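Local coordinates for protein spermidine synthase (Corynebacterium glutamicum ATCC 13032, PDB 3GJY) that probably catalyses aminopropyl transfer from decarboxylated S-adenosylmethionine to putrescine, which would give spermidine in polyamine biosynthesis, at residues R165-F168 with T173-N176; R207-E212 with G238-M243; M216-E221 with A288-V293; G99-A104 with N116-L121; S211-M216 with V223-D228. All blocks are in the same frame, centred on the assembly; numbering follows the deposited sequence.

Contact 1. Residues R165-F168 with T173-N176; sequences RDVF and TPQN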
# COMPACT_ATOMS: atom_id res chain seq x y z
N ARG A 165 1.78 0.40 -3.06
CA ARG A 165 2.23 1.78 -2.86
C ARG A 165 1.64 2.29 -1.55
O ARG A 165 0.40 2.35 -1.39
CB ARG A 165 1.77 2.72 -3.98
CG ARG A 165 2.50 4.03 -3.93
CD ARG A 165 1.74 5.14 -4.67
NE ARG A 165 0.53 5.50 -3.96
CZ ARG A 165 -0.48 6.14 -4.53
NH1 ARG A 165 -0.44 6.48 -5.81
NH2 ARG A 165 -1.56 6.42 -3.82
N ASP A 166 2.50 2.66 -0.62
CA ASP A 166 2.06 3.22 0.66
C ASP A 166 3.09 4.23 1.09
O ASP A 166 3.88 4.02 2.00
CB ASP A 166 1.86 2.12 1.71
CG ASP A 166 1.24 2.63 3.01
OD1 ASP A 166 0.59 3.67 2.95
OD2 ASP A 166 1.43 1.99 4.07
N VAL A 167 3.09 5.35 0.37
CA VAL A 167 4.05 6.43 0.58
C VAL A 167 3.45 7.48 1.52
O VAL A 167 2.26 7.86 1.38
CB VAL A 167 4.57 7.02 -0.78
CG1 VAL A 167 5.21 5.94 -1.61
CG2 VAL A 167 3.51 7.68 -1.59
N PHE A 168 4.26 7.97 2.46
CA PHE A 168 3.87 9.14 3.31
C PHE A 168 2.43 8.98 3.80
O PHE A 168 1.58 9.87 3.59
CB PHE A 168 4.04 10.44 2.53
CG PHE A 168 5.39 10.58 1.92
CD1 PHE A 168 6.51 10.81 2.74
CD2 PHE A 168 5.57 10.48 0.55
CE1 PHE A 168 7.77 10.95 2.20
CE2 PHE A 168 6.84 10.61 -0.02
CZ PHE A 168 7.95 10.86 0.81
N THR A 173 -0.96 12.01 -1.60
CA THR A 173 0.24 11.40 -2.16
C THR A 173 1.02 12.44 -3.02
O THR A 173 0.35 13.19 -3.72
CB THR A 173 -0.12 10.02 -2.80
OG1 THR A 173 0.57 9.81 -4.03
CG2 THR A 173 -1.67 9.87 -3.00
N PRO A 174 2.38 12.49 -2.93
CA PRO A 174 3.08 13.36 -3.91
C PRO A 174 2.67 13.09 -5.34
O PRO A 174 2.40 11.93 -5.72
CB PRO A 174 4.55 13.03 -3.74
CG PRO A 174 4.65 12.48 -2.34
CD PRO A 174 3.35 11.79 -2.07
N GLN A 175 2.63 14.15 -6.14
CA GLN A 175 2.04 14.09 -7.45
C GLN A 175 2.72 13.06 -8.33
O GLN A 175 2.03 12.36 -9.12
CB GLN A 175 2.09 15.50 -8.08
CG GLN A 175 1.19 15.64 -9.29
CD GLN A 175 1.93 15.36 -10.56
OE1 GLN A 175 3.09 14.96 -10.52
NE2 GLN A 175 1.25 15.54 -11.71
N ASN A 176 4.03 12.88 -8.17
CA ASN A 176 4.76 11.95 -9.02
C ASN A 176 4.50 10.47 -8.79
O ASN A 176 4.96 9.64 -9.56
CB ASN A 176 6.26 12.26 -9.12
CG ASN A 176 6.99 12.12 -7.84
OD1 ASN A 176 6.41 11.91 -6.78
ND2 ASN A 176 8.32 12.31 -7.91

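Contact 2. Residues R207-E212 with G238-M243; sequences RGAKSE and GNIILM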
# COMPACT_ATOMS: atom_id res chain seq x y z
N ARG A 207 -11.29 14.12 -5.29
CA ARG A 207 -10.73 14.44 -6.61
C ARG A 207 -9.40 13.76 -6.81
O ARG A 207 -9.08 13.37 -7.93
CB ARG A 207 -10.56 15.95 -6.82
CG ARG A 207 -11.88 16.71 -6.92
CD ARG A 207 -11.61 18.18 -7.30
NE ARG A 207 -11.55 19.09 -6.16
CZ ARG A 207 -10.51 19.25 -5.33
NH1 ARG A 207 -10.60 20.14 -4.35
NH2 ARG A 207 -9.39 18.55 -5.48
N GLY A 208 -8.63 13.63 -5.73
CA GLY A 208 -7.34 12.92 -5.79
C GLY A 208 -7.50 11.44 -6.14
O GLY A 208 -6.91 10.94 -7.11
N ALA A 209 -8.31 10.74 -5.37
CA ALA A 209 -8.61 9.33 -5.67
C ALA A 209 -9.14 9.13 -7.09
O ALA A 209 -8.74 8.20 -7.82
CB ALA A 209 -9.58 8.78 -4.66
N LYS A 210 -10.09 9.98 -7.50
CA LYS A 210 -10.70 9.83 -8.80
C LYS A 210 -9.67 10.08 -9.92
O LYS A 210 -9.68 9.35 -10.92
CB LYS A 210 -11.91 10.75 -8.94
CG LYS A 210 -13.08 10.33 -8.04
CD LYS A 210 -14.18 11.39 -8.06
CE LYS A 210 -15.30 11.01 -7.13
NZ LYS A 210 -16.34 12.10 -7.18
N SER A 211 -8.81 11.07 -9.77
CA SER A 211 -7.77 11.31 -10.77
C SER A 211 -6.75 10.16 -10.81
O SER A 211 -6.26 9.80 -11.89
CB SER A 211 -7.08 12.64 -10.51
OG SER A 211 -7.91 13.71 -10.96
N GLU A 212 -6.45 9.56 -9.65
CA GLU A 212 -5.53 8.40 -9.66
C GLU A 212 -6.18 7.29 -10.45
O GLU A 212 -5.52 6.65 -11.29
CB GLU A 212 -5.20 7.92 -8.24
CG GLU A 212 -4.37 8.89 -7.46
CD GLU A 212 -3.47 8.21 -6.49
OE1 GLU A 212 -2.79 7.29 -6.97
OE2 GLU A 212 -3.37 8.64 -5.33
N GLY A 238 -10.31 9.94 4.87
CA GLY A 238 -10.17 8.51 5.02
C GLY A 238 -9.25 7.91 3.97
O GLY A 238 -8.55 8.61 3.25
N ASN A 239 -9.26 6.59 3.94
CA ASN A 239 -8.40 5.85 3.04
C ASN A 239 -9.24 5.12 2.06
O ASN A 239 -10.31 4.58 2.42
CB ASN A 239 -7.56 4.81 3.79
CG ASN A 239 -6.61 5.43 4.74
OD1 ASN A 239 -6.99 5.76 5.86
ND2 ASN A 239 -5.36 5.62 4.31
N ILE A 240 -8.74 5.06 0.83
CA ILE A 240 -9.32 4.21 -0.18
C ILE A 240 -8.18 3.41 -0.80
O ILE A 240 -7.12 3.96 -1.13
CB ILE A 240 -10.13 5.06 -1.24
CG1 ILE A 240 -10.78 4.16 -2.28
CG2 ILE A 240 -9.24 6.15 -1.86
CD1 ILE A 240 -11.85 4.88 -3.11
N ILE A 241 -8.39 2.11 -0.92
CA ILE A 241 -7.40 1.22 -1.54
C ILE A 241 -7.76 1.10 -3.03
O ILE A 241 -8.87 0.67 -3.38
CB ILE A 241 -7.44 -0.17 -0.88
CG1 ILE A 241 -7.21 -0.09 0.65
CG2 ILE A 241 -6.41 -1.08 -1.58
CD1 ILE A 241 -6.03 0.76 1.09
N LEU A 242 -6.83 1.49 -3.89
CA LEU A 242 -7.00 1.48 -5.35
C LEU A 242 -6.25 0.30 -5.92
O LEU A 242 -5.05 0.14 -5.67
CB LEU A 242 -6.41 2.77 -5.92
CG LEU A 242 -6.87 4.07 -5.23
CD1 LEU A 242 -6.17 5.27 -5.90
CD2 LEU A 242 -8.39 4.25 -5.31
N MSE A 243 -6.96 -0.54 -6.69
CA MSE A 243 -6.35 -1.72 -7.27
C MSE A 243 -6.42 -1.70 -8.80
O MSE A 243 -7.45 -1.34 -9.37
CB MSE A 243 -6.96 -3.01 -6.69
CG MSE A 243 -6.73 -3.14 -5.19
SE MSE A 243 -7.51 -4.72 -4.43
CE MSE A 243 -9.30 -4.06 -4.41

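Contact 3. Residues M216-E221 with A288-V293; sequences MMEVFE and ARHDGV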
# COMPACT_ATOMS: atom_id res chain seq x y z
N MSE A 216 -4.92 5.22 -13.74
CA MSE A 216 -4.82 3.75 -13.69
C MSE A 216 -5.61 3.10 -14.84
O MSE A 216 -5.17 2.10 -15.42
CB MSE A 216 -5.29 3.21 -12.34
CG MSE A 216 -4.30 3.65 -11.22
SE MSE A 216 -5.11 3.42 -9.47
CE MSE A 216 -5.16 1.48 -9.53
N MSE A 217 -6.78 3.68 -15.17
CA MSE A 217 -7.62 3.09 -16.22
C MSE A 217 -7.04 3.22 -17.63
O MSE A 217 -7.45 2.48 -18.53
CB MSE A 217 -9.05 3.65 -16.15
CG MSE A 217 -9.82 3.09 -14.97
SE MSE A 217 -11.62 3.80 -14.91
CE MSE A 217 -11.32 5.15 -13.73
N GLU A 218 -6.10 4.15 -17.83
CA GLU A 218 -5.39 4.23 -19.11
C GLU A 218 -4.33 3.15 -19.27
O GLU A 218 -3.82 2.90 -20.36
CB GLU A 218 -4.66 5.58 -19.23
CG GLU A 218 -5.47 6.78 -19.39
CD GLU A 218 -4.60 7.96 -19.83
OE1 GLU A 218 -3.53 7.77 -20.46
OE2 GLU A 218 -5.01 9.07 -19.50
N VAL A 219 -3.90 2.57 -18.14
CA VAL A 219 -2.74 1.70 -18.10
C VAL A 219 -3.12 0.22 -17.86
O VAL A 219 -2.53 -0.69 -18.50
CB VAL A 219 -1.78 2.19 -17.01
CG1 VAL A 219 -0.60 1.24 -16.87
CG2 VAL A 219 -1.28 3.58 -17.38
N PHE A 220 -4.03 -0.02 -16.92
CA PHE A 220 -4.50 -1.37 -16.55
C PHE A 220 -5.86 -1.62 -17.18
O PHE A 220 -6.70 -0.73 -17.19
CB PHE A 220 -4.62 -1.49 -15.02
CG PHE A 220 -3.29 -1.37 -14.30
CD1 PHE A 220 -2.41 -2.43 -14.28
CD2 PHE A 220 -2.88 -0.14 -13.77
CE1 PHE A 220 -1.16 -2.33 -13.64
CE2 PHE A 220 -1.63 -0.02 -13.11
CZ PHE A 220 -0.76 -1.12 -13.09
N GLU A 221 -6.11 -2.85 -17.59
CA GLU A 221 -7.42 -3.18 -18.17
C GLU A 221 -8.53 -3.19 -17.12
O GLU A 221 -9.69 -2.95 -17.43
CB GLU A 221 -7.38 -4.57 -18.84
CG GLU A 221 -6.52 -4.66 -20.11
CD GLU A 221 -6.47 -6.10 -20.64
OE1 GLU A 221 -7.55 -6.73 -20.78
OE2 GLU A 221 -5.36 -6.61 -20.91
N ALA A 288 -7.04 12.19 -15.82
CA ALA A 288 -5.77 11.59 -15.43
C ALA A 288 -4.72 12.67 -15.26
O ALA A 288 -4.76 13.71 -15.93
CB ALA A 288 -5.31 10.57 -16.46
N ARG A 289 -3.78 12.38 -14.38
CA ARG A 289 -2.62 13.27 -14.17
C ARG A 289 -1.40 12.78 -14.94
O ARG A 289 -1.22 11.57 -15.13
CB ARG A 289 -2.24 13.35 -12.71
CG ARG A 289 -3.37 13.85 -11.82
CD ARG A 289 -2.94 13.81 -10.39
NE ARG A 289 -3.92 14.39 -9.49
CZ ARG A 289 -3.82 14.35 -8.17
NH1 ARG A 289 -2.78 13.74 -7.59
NH2 ARG A 289 -4.76 14.92 -7.42
N HIS A 290 -0.57 13.74 -15.34
CA HIS A 290 0.69 13.46 -16.02
C HIS A 290 1.83 14.16 -15.29
O HIS A 290 1.62 15.17 -14.60
CB HIS A 290 0.63 13.90 -17.48
CG HIS A 290 -0.19 12.98 -18.31
ND1 HIS A 290 0.35 11.91 -18.98
CD2 HIS A 290 -1.53 12.91 -18.51
CE1 HIS A 290 -0.61 11.26 -19.61
NE2 HIS A 290 -1.76 11.84 -19.33
N ASP A 291 3.03 13.60 -15.43
CA ASP A 291 4.23 14.24 -14.89
C ASP A 291 4.29 15.68 -15.40
O ASP A 291 3.98 15.95 -16.56
CB ASP A 291 5.49 13.53 -15.37
CG ASP A 291 5.69 12.16 -14.72
OD1 ASP A 291 5.02 11.83 -13.72
OD2 ASP A 291 6.56 11.45 -15.22
N GLY A 292 4.69 16.56 -14.50
CA GLY A 292 4.96 17.94 -14.86
C GLY A 292 6.14 18.10 -15.79
O GLY A 292 7.02 17.23 -15.89
N VAL A 293 6.15 19.23 -16.50
CA VAL A 293 7.28 19.60 -17.34
C VAL A 293 8.54 19.72 -16.46
O VAL A 293 8.44 19.99 -15.25
CB VAL A 293 6.99 20.93 -18.13
CG1 VAL A 293 7.05 22.16 -17.22
CG2 VAL A 293 7.93 21.10 -19.33
O HOH W 1 -4.23 11.29 -20.35

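Contact 4. Residues G99-A104 with N116-L121; sequences GACTMA and NTVVEL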
# COMPACT_ATOMS: atom_id res chain seq x y z
N GLY A 99 5.21 1.92 6.33
CA GLY A 99 5.66 2.23 7.67
C GLY A 99 6.08 1.00 8.44
O GLY A 99 5.35 0.00 8.51
N ALA A 100 7.28 1.10 9.00
CA ALA A 100 7.92 0.09 9.75
C ALA A 100 8.16 -1.25 9.03
O ALA A 100 8.44 -2.22 9.70
CB ALA A 100 7.12 -0.17 11.08
N CYS A 101 7.97 -1.31 7.70
CA CYS A 101 7.95 -2.60 6.98
C CYS A 101 6.88 -3.57 7.45
O CYS A 101 7.01 -4.78 7.25
CB CYS A 101 9.32 -3.29 7.06
SG CYS A 101 10.68 -2.37 6.30
N THR A 102 5.82 -3.05 8.07
CA THR A 102 4.81 -3.92 8.66
C THR A 102 4.00 -4.71 7.62
O THR A 102 3.73 -5.91 7.83
CB THR A 102 3.92 -3.10 9.56
OG1 THR A 102 4.77 -2.49 10.56
CG2 THR A 102 2.76 -3.93 10.20
N MSE A 103 3.60 -4.08 6.52
CA MSE A 103 2.91 -4.82 5.46
C MSE A 103 3.81 -5.93 4.87
O MSE A 103 3.36 -7.04 4.60
CB MSE A 103 2.48 -3.83 4.37
CG MSE A 103 1.36 -4.30 3.49
SE MSE A 103 -0.49 -4.05 4.20
CE MSE A 103 -0.68 -5.76 5.19
N ALA A 104 5.09 -5.61 4.64
CA ALA A 104 6.05 -6.60 4.15
C ALA A 104 6.17 -7.79 5.10
O ALA A 104 6.19 -8.97 4.69
CB ALA A 104 7.43 -5.94 3.87
N ASN A 116 9.74 -10.01 -0.22
CA ASN A 116 9.16 -8.66 -0.10
C ASN A 116 10.29 -7.65 -0.09
O ASN A 116 11.19 -7.75 0.75
CB ASN A 116 8.38 -8.53 1.21
CG ASN A 116 7.13 -9.40 1.21
OD1 ASN A 116 6.02 -8.92 0.88
ND2 ASN A 116 7.30 -10.69 1.50
N THR A 117 10.28 -6.73 -1.04
CA THR A 117 11.29 -5.67 -1.09
C THR A 117 10.63 -4.35 -0.75
O THR A 117 9.65 -3.99 -1.41
CB THR A 117 11.94 -5.61 -2.47
OG1 THR A 117 12.55 -6.88 -2.74
CG2 THR A 117 12.98 -4.53 -2.55
N VAL A 118 11.14 -3.66 0.26
CA VAL A 118 10.58 -2.39 0.69
C VAL A 118 11.55 -1.29 0.27
O VAL A 118 12.72 -1.34 0.63
CB VAL A 118 10.36 -2.34 2.24
CG1 VAL A 118 9.72 -1.00 2.65
CG2 VAL A 118 9.49 -3.53 2.71
N VAL A 119 11.05 -0.31 -0.47
CA VAL A 119 11.83 0.85 -0.86
C VAL A 119 11.46 1.97 0.09
O VAL A 119 10.31 2.48 0.09
CB VAL A 119 11.57 1.29 -2.32
CG1 VAL A 119 12.47 2.51 -2.67
CG2 VAL A 119 11.76 0.11 -3.28
N GLU A 120 12.42 2.32 0.95
CA GLU A 120 12.18 3.30 2.03
C GLU A 120 13.13 4.48 1.84
O GLU A 120 14.35 4.29 1.72
CB GLU A 120 12.44 2.60 3.38
CG GLU A 120 12.53 3.58 4.57
CD GLU A 120 11.30 4.47 4.65
OE1 GLU A 120 10.16 3.99 4.42
OE2 GLU A 120 11.46 5.65 4.94
N LEU A 121 12.59 5.69 1.92
CA LEU A 121 13.36 6.93 1.78
C LEU A 121 14.39 7.16 2.91
O LEU A 121 15.51 7.65 2.68
CB LEU A 121 12.35 8.09 1.72
CG LEU A 121 12.93 9.49 1.57
CD1 LEU A 121 13.61 9.66 0.21
CD2 LEU A 121 11.84 10.54 1.83

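Contact 5. Residues S211-M216 with V223-D228; sequences SELAGM and VAVIAD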
# COMPACT_ATOMS: atom_id res chain seq x y z
N SER A 211 -8.81 11.07 -9.77
CA SER A 211 -7.77 11.31 -10.77
C SER A 211 -6.75 10.16 -10.81
O SER A 211 -6.26 9.80 -11.89
CB SER A 211 -7.08 12.64 -10.51
OG SER A 211 -7.91 13.71 -10.96
N GLU A 212 -6.45 9.56 -9.65
CA GLU A 212 -5.53 8.40 -9.66
C GLU A 212 -6.18 7.29 -10.45
O GLU A 212 -5.52 6.65 -11.29
CB GLU A 212 -5.20 7.92 -8.24
CG GLU A 212 -4.37 8.89 -7.46
CD GLU A 212 -3.47 8.21 -6.49
OE1 GLU A 212 -2.79 7.29 -6.97
OE2 GLU A 212 -3.37 8.64 -5.33
N LEU A 213 -7.44 7.00 -10.13
CA LEU A 213 -8.17 5.98 -10.87
C LEU A 213 -8.23 6.24 -12.39
O LEU A 213 -8.07 5.30 -13.19
CB LEU A 213 -9.60 5.75 -10.33
CG LEU A 213 -9.56 5.09 -8.94
CD1 LEU A 213 -10.90 5.37 -8.22
CD2 LEU A 213 -9.33 3.60 -9.08
N ALA A 214 -8.51 7.49 -12.78
CA ALA A 214 -8.50 7.84 -14.20
C ALA A 214 -7.16 7.47 -14.88
O ALA A 214 -7.14 6.89 -15.96
CB ALA A 214 -8.85 9.34 -14.41
N GLY A 215 -6.04 7.72 -14.20
CA GLY A 215 -4.75 7.40 -14.78
C GLY A 215 -4.53 5.90 -14.82
O GLY A 215 -4.04 5.37 -15.81
N MSE A 216 -4.92 5.22 -13.74
CA MSE A 216 -4.82 3.75 -13.69
C MSE A 216 -5.61 3.10 -14.84
O MSE A 216 -5.17 2.10 -15.42
CB MSE A 216 -5.29 3.21 -12.34
CG MSE A 216 -4.30 3.65 -11.22
SE MSE A 216 -5.11 3.42 -9.47
CE MSE A 216 -5.16 1.48 -9.53
N VAL A 223 -9.86 -2.43 -12.82
CA VAL A 223 -9.68 -1.71 -11.55
C VAL A 223 -10.75 -2.10 -10.57
O VAL A 223 -11.84 -2.53 -10.95
CB VAL A 223 -9.71 -0.17 -11.74
CG1 VAL A 223 -8.43 0.37 -12.43
CG2 VAL A 223 -10.96 0.25 -12.54
N ALA A 224 -10.44 -1.93 -9.28
CA ALA A 224 -11.38 -2.15 -8.20
C ALA A 224 -10.91 -1.36 -6.99
O ALA A 224 -9.74 -0.92 -6.94
CB ALA A 224 -11.47 -3.65 -7.84
N VAL A 225 -11.81 -1.18 -6.03
CA VAL A 225 -11.45 -0.44 -4.83
C VAL A 225 -11.99 -1.08 -3.54
O VAL A 225 -12.95 -1.86 -3.56
CB VAL A 225 -11.84 1.09 -4.90
CG1 VAL A 225 -11.25 1.84 -6.09
CG2 VAL A 225 -13.28 1.30 -4.75
N ILE A 226 -11.33 -0.75 -2.44
CA ILE A 226 -11.86 -0.99 -1.11
C ILE A 226 -11.90 0.32 -0.36
O ILE A 226 -10.91 1.02 -0.24
CB ILE A 226 -11.01 -2.02 -0.35
CG1 ILE A 226 -11.16 -3.43 -0.97
CG2 ILE A 226 -11.50 -2.10 1.13
CD1 ILE A 226 -10.08 -4.37 -0.58
N ALA A 227 -13.10 0.69 0.10
CA ALA A 227 -13.33 2.06 0.53
C ALA A 227 -13.89 2.16 1.92
O ALA A 227 -14.65 1.28 2.35
CB ALA A 227 -14.30 2.77 -0.44
N ASP A 228 -13.51 3.27 2.57
CA ASP A 228 -14.05 3.67 3.86
C ASP A 228 -15.34 4.43 3.60
O ASP A 228 -15.32 5.52 3.05
CB ASP A 228 -13.11 4.61 4.58
CG ASP A 228 -13.60 4.93 5.97
OD1 ASP A 228 -12.79 4.90 6.90
OD2 ASP A 228 -14.80 5.23 6.13

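Contact 1. Residues R165-F168 with T173-N176
R165 meets T173 by packing, with no hydrogen bond between the two. The guanidinium of R165 turns one face to T173. T173 OG1 sits above the centre of that face, 3.8 Å from R165 CZ. The methyl of T173 takes the end of the group instead, with T173 CG2 3.5 Å from R165 NH2. The two side chains cross at about a right angle. The arginine chain leaves with CG anti to the backbone N (chi1 -166°) and bends at chi3 (69°), which brings the flat group under the threonine. Its N-H groups are used on other partners: NH1 makes a salt bridge with E212, and NH2 bonds to the carbonyl of N199. T173 OG1 makes a weak hydrogen bond within its own segment, 3.3 Å to P174 O.

R165 ends strand 160-165 of the Rossmann-like domain; the rest of both segments lies in the loop that follows it. In spermidine synthases the loop at this point borders the active site, and the same is probable here. Beside the contact, D166 is held by Y70 and N199.

The remaining interactions are apolar and centre on the ring of P174. F168 reaches it obliquely, with F168 CD2 3.6 Å from P174 CG. The next ring atom is nearly as close, F168 CE2 lying 3.7 Å from P174 CG. V167 adds a looser touch through one branch, V167 CG2 to P174 CD at 4.1 Å. F168 also touches L121, in the loop after strand 115-120.

Contact 2. Residues R207-E212 with G238-M243
E212 and L242 are brought together by their first torsions. In both, CG stands opposite the carbonyl carbon, at chi1 -69° in E212 and -49° in L242. The leucine thereby sends CD1 to the root of the glutamate, 3.7 Å from E212 CB. The glutamate chain then bends at chi2 and lays its carboxylate over the same methyl, with E212 CD 4.0 Å from L242 CD1. The two side chains cross at about a right angle. E212 CB makes the nearest contact. The charge of E212 is met outside the pair: OE1 forms a salt bridge with R165, so a buried carboxylate has a buried counter-ion.

One helical turn earlier, A209 meets I240. A209 offers only its methyl, and I240 meets it with the CG2 branch, A209 CB lying 3.9 Å from I240 CG2. The short alanine lets the helix backbone come near the sheet, and A209 CA and I240 CA are the closest CA pair, 7.5 Å apart. D202 accepts a bond from the backbone nitrogen of A209 near the start of the helix.

The axes of segments 207-212 and 238-243 approach to 10.1 Å and are almost parallel, at 5°. This fits the class I methyltransferase fold. The antiparallel strand 238-245, inserted between strands 194-202 and 222-227 in the 3-2-1-4-5-7-6 order, is the hallmark of the fold; helix 207-219 packs on it.

Contact 3. Residues M216-E221 with A288-V293
E218 and H290 are joined by a water, not by a direct bond. The water donates to E218 OE2 over a short 2.5 Å. It also lies 2.7 Å from H290 NE2, at the edge of the imidazole and in its plane. The two side-chain atoms themselves, E218 OE2 and H290 NE2, are 4.3 Å apart. The other ring nitrogen, ND1, is hydrogen-bonded to E181, which would help to fix the rotation of the ring. Two carboxylates near one histidine would favour its charged form, though the charge is not seen.

The contact lies at the surface. It ties the C-terminal part of helix 207-219, in the Rossmann-like domain, to the extended chain after helix 276-282. That chain runs along helix 180-189: A288 and H290 both touch V180, and the backbone of R289 is hydrogen-bonded to that of V180.

The packing is small. E218 leaves with CG opposite its carbonyl carbon (chi1 -70°) and is extended beyond, so the carboxylate reaches the methyl of A288. E218 OE2 lies 3.4 Å from A288 CB. Near the end of the helix, M216 O accepts from V219 N (3.0 Å) and F220 N (2.8 Å).

Contact 4. Residues G99-A104 with N116-L121
C101 lies over V118 where the glycine-rich loop after strand 92-96 turns into helix 102-110. The CA atoms of C101 and V118 are 6.8 Å apart. This is the first beta-alpha-beta unit of the Rossmann-like fold, and strand 115-120 closes it. A100 and C101 both have positive phi, 58° and 59°, and C101 is the N-cap of the helix. The helix and strand come closer further on, with A104 CA 5.7 Å from N116 CA. In relatives this loop and an acidic residue near the end of the strand, here E120 by position, bind the cosubstrate. A formate, probably from the crystallisation liquor, lies about 4 Å from the C101 side chain, consistent with such a pocket.

V118 turns both branches to the loop and helix. C101 SG is 4.0 Å from V118 CG1 and as far from CG2. The second branch is also pressed on A104, with A104 CB only 3.4 Å from V118 CG2, unusually tight. A104 CB touches N116, 3.8 Å from its CB. The amide of N116 is held by outside partners, OD1 by H95 and ND2 by S114 and R140. A104 O sits over that amide, 3.6 Å from N116 CG.

Contact 5. Residues S211-M216 with V223-D228
V223 meets M216 at the start of strand 222-227. One branch does the touching: V223 CG1 lies 4.2 Å from M216 CB. The backbones are nearest here, with the CA atoms of M216 and V223 7.6 Å apart. M216 is a selenomethionine, and its longer end goes past the valine to rest on L242 of the neighbouring strand.

A224 points its methyl away from the helix. On that face of the sheet it meets F249 and Y273. Its backbone pairs with M243, which fixes strand 222-227 against strand 238-245.

V225 turns back to the helix and meets L213. Its CG1 stands opposite the carbonyl carbon (chi1 -56°), and this branch faces the fork of the leucine. V225 CG1 is 4.0 Å from L213 CD2 and 4.1 Å from L213 CD1. Both leucine methyls thus share one valine methyl. L242 borders the pair, and V279 of helix 276-282 touches L213, V223 and V225.

I226 lies on the far face, against I241 and Y273. The strand ends after A227. D228 is the N-cap of helix 229-232 and makes a salt bridge with R236.

The alternation places V223 and V225 under helix 207-219, as expected where a helix covers a sheet in an alpha/beta sandwich. No hydrogen bond crosses between helix and strand. The fit therefore rests on apolar side chains, the two valines, L213 and M216, at ordinary van der Waals distance, while polar backbone groups are paired within the helix and the sheet.

Overall arrangement
Contacts 2, 4 and 5 are buried helix-on-sheet packing; contacts 1 and 3 lie at the surface, contact 1 at a loop and contact 3 between a helix end and a loop. Contacts 2 and 5 use the same helix, 207-219, against neighbouring strands 238-245 and 222-227. Contact 3 takes the end of that helix to the C-terminal chain. Contact 4 lies across the chain's centre, about 21 Å from contact 2 between centres, but reaches the same sheet. The buried contacts are mainly aliphatic. Contact 3 relies on water and a histidine. Contact 1 mixes guanidinium and proline packing, and its R165 meets E212 of contact 2. Q175 of contact 1 probably bonds to H290 of contact 3.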